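Local coordinates for flagellar hook associated protein type 3 FlgL (Legionella pneumophila subsp. pneumophila, PDB 5YTI), which probably serves as a structural component of the bacterial flagellum, as a flagellin-family protein of the hook-filament junction, at residues Phe62-Glu76 against Gln165-Asp177. Numbering follows the deposited sequence.
Sequences FQNNRQAADSALRLE and QAVTTSLLVAVND
Phe62 lays one face of its ring over the backbone of Thr168, whose carbonyl O sits over the ring centre, 3.4 Å above the plane. The methyl of Ala166 and the backbone N of Thr169 approach the same ring obliquely, Phe62 CE1 lying 3.7 Å from Ala166 CB. This is a β-hairpin, strands 164-168 and 171-174, packed on the long helix 49-96, whose 62-76 portion falls in the N-terminal helical region of the flagellin family. The carbonyl O of Val167 takes a hydrogen bond from Asn359 of helix 316-374.

One turn on from Phe62, Asn65 faces the hairpin. Asn65 ND2 donates to Ala166 O at 3.0 Å, with an N-H...O angle of 154°. The acceptor lies almost in the Asn65 amide plane and the donor in the carbonyl plane, so the bond fixes the turn of the amide. The Gln165 side chain crosses Asn65 at about a right angle, the amide planes 42° apart. Val167 CG1 packs on the helix backbone at Arg66.

Farther along, Val175 CG1 meets Ala69 CB at 3.7 Å, while Leu73 swings CD1 against the Val175 carbonyl. Val175 itself pairs through its backbone with Arg163. At the far end of 62-76, Glu76 reaches Asp177, the two carboxylates nearly perpendicular (87°). Glu76 OE1 is modelled 2.6 Å from Asp177 OD1, and the two acids may share a proton there. The other oxygen, Asp177 OD2, forms a salt bridge with Arg348 NH2 of helix 316-374.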
# COMPACT_ATOMS: atom_id res chain seq x y z
N PHE A 62 12.09 -13.80 30.77
CA PHE A 62 12.56 -13.74 29.39
C PHE A 62 12.21 -15.06 28.65
O PHE A 62 11.68 -15.03 27.54
CB PHE A 62 14.08 -13.45 29.31
CG PHE A 62 14.51 -12.03 29.74
CD1 PHE A 62 13.58 -11.00 29.96
CD2 PHE A 62 15.87 -11.73 29.89
CE1 PHE A 62 14.00 -9.73 30.35
CE2 PHE A 62 16.28 -10.46 30.27
CZ PHE A 62 15.35 -9.46 30.51
N GLN A 63 12.50 -16.22 29.27
CA GLN A 63 12.08 -17.54 28.75
C GLN A 63 10.54 -17.73 28.66
O GLN A 63 10.04 -18.28 27.69
CB GLN A 63 12.69 -18.71 29.57
CG GLN A 63 14.18 -18.58 29.89
CD GLN A 63 14.94 -19.88 29.75
OE1 GLN A 63 15.17 -20.35 28.63
NE2 GLN A 63 15.35 -20.46 30.89
N ASN A 64 9.81 -17.27 29.69
CA ASN A 64 8.34 -17.30 29.69
C ASN A 64 7.82 -16.41 28.54
O ASN A 64 7.05 -16.85 27.70
CB ASN A 64 7.79 -16.83 31.06
CG ASN A 64 6.39 -17.38 31.38
OD1 ASN A 64 6.21 -18.59 31.66
ND2 ASN A 64 5.39 -16.48 31.40
N ASN A 65 8.28 -15.16 28.48
CA ASN A 65 7.90 -14.28 27.38
C ASN A 65 8.17 -14.87 25.97
O ASN A 65 7.34 -14.67 25.05
CB ASN A 65 8.59 -12.91 27.54
CG ASN A 65 7.89 -12.01 28.53
OD1 ASN A 65 6.80 -12.31 29.02
ND2 ASN A 65 8.53 -10.88 28.84
N ARG A 66 9.31 -15.57 25.81
CA ARG A 66 9.68 -16.22 24.54
C ARG A 66 8.73 -17.35 24.22
O ARG A 66 8.11 -17.36 23.17
CB ARG A 66 11.13 -16.75 24.58
CG ARG A 66 11.44 -17.82 23.53
CD ARG A 66 12.84 -18.42 23.69
NE ARG A 66 12.92 -19.40 24.77
CZ ARG A 66 13.62 -19.24 25.90
NH1 ARG A 66 14.33 -18.16 26.09
NH2 ARG A 66 13.62 -20.18 26.82
N GLN A 67 8.61 -18.32 25.14
CA GLN A 67 7.67 -19.46 25.00
C GLN A 67 6.31 -18.97 24.55
O GLN A 67 5.71 -19.58 23.68
CB GLN A 67 7.54 -20.28 26.31
CG GLN A 67 8.73 -21.23 26.62
CD GLN A 67 8.63 -21.94 27.99
OE1 GLN A 67 9.32 -21.55 28.94
NE2 GLN A 67 7.80 -22.99 28.08
N ALA A 68 5.83 -17.88 25.14
CA ALA A 68 4.48 -17.36 24.84
C ALA A 68 4.43 -16.62 23.51
O ALA A 68 3.41 -16.61 22.82
CB ALA A 68 4.01 -16.43 25.94
N ALA A 69 5.54 -15.99 23.16
CA ALA A 69 5.65 -15.31 21.88
C ALA A 69 5.70 -16.32 20.73
O ALA A 69 4.92 -16.24 19.78
CB ALA A 69 6.91 -14.46 21.86
N ASP A 70 6.61 -17.26 20.86
CA ASP A 70 6.73 -18.35 19.93
C ASP A 70 5.37 -18.93 19.65
O ASP A 70 5.07 -19.28 18.52
CB ASP A 70 7.67 -19.42 20.49
CG ASP A 70 8.37 -20.22 19.42
OD1 ASP A 70 7.68 -21.06 18.79
OD2 ASP A 70 9.62 -20.04 19.26
N SER A 71 4.50 -19.01 20.65
CA SER A 71 3.21 -19.67 20.44
C SER A 71 2.14 -18.83 19.79
O SER A 71 1.41 -19.32 18.91
CB SER A 71 2.70 -20.24 21.74
OG SER A 71 3.26 -21.53 21.85
N ALA A 72 2.03 -17.57 20.23
CA ALA A 72 1.09 -16.61 19.65
C ALA A 72 1.38 -16.41 18.16
O ALA A 72 0.48 -16.25 17.36
CB ALA A 72 1.15 -15.28 20.39
N LEU A 73 2.66 -16.42 17.82
CA LEU A 73 3.09 -16.19 16.45
C LEU A 73 2.82 -17.37 15.53
O LEU A 73 2.43 -17.18 14.39
CB LEU A 73 4.59 -15.84 16.42
CG LEU A 73 4.98 -14.37 16.28
CD1 LEU A 73 4.19 -13.42 17.17
CD2 LEU A 73 6.47 -14.23 16.54
N ARG A 74 3.05 -18.58 16.00
CA ARG A 74 2.72 -19.77 15.21
C ARG A 74 1.20 -19.95 15.01
O ARG A 74 0.77 -20.37 13.93
CB ARG A 74 3.36 -21.02 15.83
CG ARG A 74 4.86 -21.12 15.58
CD ARG A 74 5.45 -22.48 15.98
NE ARG A 74 6.85 -22.36 16.42
CZ ARG A 74 7.92 -22.40 15.63
NH1 ARG A 74 9.14 -22.25 16.16
NH2 ARG A 74 7.78 -22.58 14.33
N LEU A 75 0.40 -19.62 16.03
CA LEU A 75 -1.06 -19.58 15.90
C LEU A 75 -1.45 -18.59 14.79
O LEU A 75 -2.28 -18.88 13.93
CB LEU A 75 -1.70 -19.19 17.23
CG LEU A 75 -3.03 -19.85 17.62
CD1 LEU A 75 -2.86 -21.35 17.70
CD2 LEU A 75 -3.52 -19.31 18.96
N GLU A 76 -0.80 -17.42 14.82
CA GLU A 76 -0.96 -16.37 13.80
C GLU A 76 -0.42 -16.78 12.40
O GLU A 76 -0.97 -16.38 11.40
CB GLU A 76 -0.28 -15.08 14.28
CG GLU A 76 -0.68 -13.85 13.48
CD GLU A 76 0.33 -12.71 13.54
OE1 GLU A 76 0.72 -12.22 12.46
OE2 GLU A 76 0.72 -12.28 14.65
N GLN A 165 8.01 -7.54 23.37
CA GLN A 165 8.25 -8.32 24.57
C GLN A 165 9.72 -8.66 24.74
O GLN A 165 10.36 -9.15 23.79
CB GLN A 165 7.46 -9.60 24.51
CG GLN A 165 6.00 -9.36 24.75
CD GLN A 165 5.46 -10.31 25.76
OE1 GLN A 165 5.23 -9.91 26.90
NE2 GLN A 165 5.30 -11.59 25.38
N ALA A 166 10.22 -8.39 25.95
CA ALA A 166 11.59 -8.74 26.32
C ALA A 166 11.70 -10.27 26.32
O ALA A 166 10.94 -10.94 27.03
CB ALA A 166 11.92 -8.17 27.70
N VAL A 167 12.60 -10.80 25.49
CA VAL A 167 12.90 -12.24 25.43
C VAL A 167 14.40 -12.56 25.57
O VAL A 167 14.79 -13.73 25.52
CB VAL A 167 12.33 -12.85 24.12
CG1 VAL A 167 10.82 -12.67 24.08
CG2 VAL A 167 12.94 -12.21 22.89
N THR A 168 15.22 -11.51 25.70
CA THR A 168 16.59 -11.54 26.26
C THR A 168 16.82 -10.16 26.90
O THR A 168 15.87 -9.38 26.98
CB THR A 168 17.68 -11.81 25.19
OG1 THR A 168 17.89 -10.63 24.38
CG2 THR A 168 17.34 -13.03 24.31
N THR A 169 18.04 -9.84 27.33
CA THR A 169 18.27 -8.59 28.10
C THR A 169 18.16 -7.31 27.27
O THR A 169 17.96 -6.20 27.82
CB THR A 169 19.65 -8.55 28.80
OG1 THR A 169 20.11 -9.88 29.06
CG2 THR A 169 19.56 -7.75 30.12
N SER A 170 18.28 -7.46 25.96
CA SER A 170 18.33 -6.32 25.07
C SER A 170 17.64 -6.62 23.74
O SER A 170 17.93 -5.97 22.74
CB SER A 170 19.79 -5.97 24.83
OG SER A 170 20.44 -7.11 24.28
N LEU A 171 16.74 -7.59 23.73
CA LEU A 171 15.95 -7.85 22.53
C LEU A 171 14.45 -7.84 22.80
O LEU A 171 13.93 -8.62 23.60
CB LEU A 171 16.35 -9.18 21.88
CG LEU A 171 15.74 -9.46 20.50
CD1 LEU A 171 16.16 -8.36 19.53
CD2 LEU A 171 16.13 -10.86 20.01
N LEU A 172 13.76 -6.92 22.14
CA LEU A 172 12.32 -6.89 22.14
C LEU A 172 11.86 -7.51 20.81
O LEU A 172 12.50 -7.33 19.79
CB LEU A 172 11.81 -5.45 22.30
CG LEU A 172 11.79 -4.79 23.68
CD1 LEU A 172 13.13 -4.97 24.38
CD2 LEU A 172 11.39 -3.30 23.62
N VAL A 173 10.76 -8.25 20.84
CA VAL A 173 10.16 -8.89 19.65
C VAL A 173 8.64 -8.65 19.60
O VAL A 173 7.95 -8.75 20.62
CB VAL A 173 10.38 -10.41 19.68
CG1 VAL A 173 9.56 -11.11 18.60
CG2 VAL A 173 11.85 -10.72 19.54
N ALA A 174 8.08 -8.35 18.43
CA ALA A 174 6.64 -8.06 18.35
C ALA A 174 5.84 -9.36 18.32
O ALA A 174 6.16 -10.24 17.54
CB ALA A 174 6.33 -7.22 17.13
N VAL A 175 4.80 -9.47 19.15
CA VAL A 175 4.09 -10.73 19.25
C VAL A 175 2.74 -10.71 18.57
O VAL A 175 1.94 -11.62 18.77
CB VAL A 175 3.87 -11.17 20.70
CG1 VAL A 175 5.20 -11.21 21.43
CG2 VAL A 175 2.90 -10.24 21.40
N ASN A 176 2.48 -9.67 17.79
CA ASN A 176 1.23 -9.57 17.04
C ASN A 176 1.41 -8.69 15.85
O ASN A 176 2.42 -7.99 15.71
CB ASN A 176 0.09 -9.02 17.91
CG ASN A 176 0.31 -7.58 18.33
OD1 ASN A 176 1.32 -7.22 18.91
ND2 ASN A 176 -0.67 -6.76 18.06
N ASP A 177 0.42 -8.73 14.97
CA ASP A 177 0.28 -7.74 13.91
C ASP A 177 -1.11 -7.12 14.03
O ASP A 177 -1.94 -7.59 14.82
CB ASP A 177 0.48 -8.37 12.55
CG ASP A 177 1.88 -8.93 12.36
OD1 ASP A 177 2.11 -10.10 12.75
OD2 ASP A 177 2.74 -8.23 11.77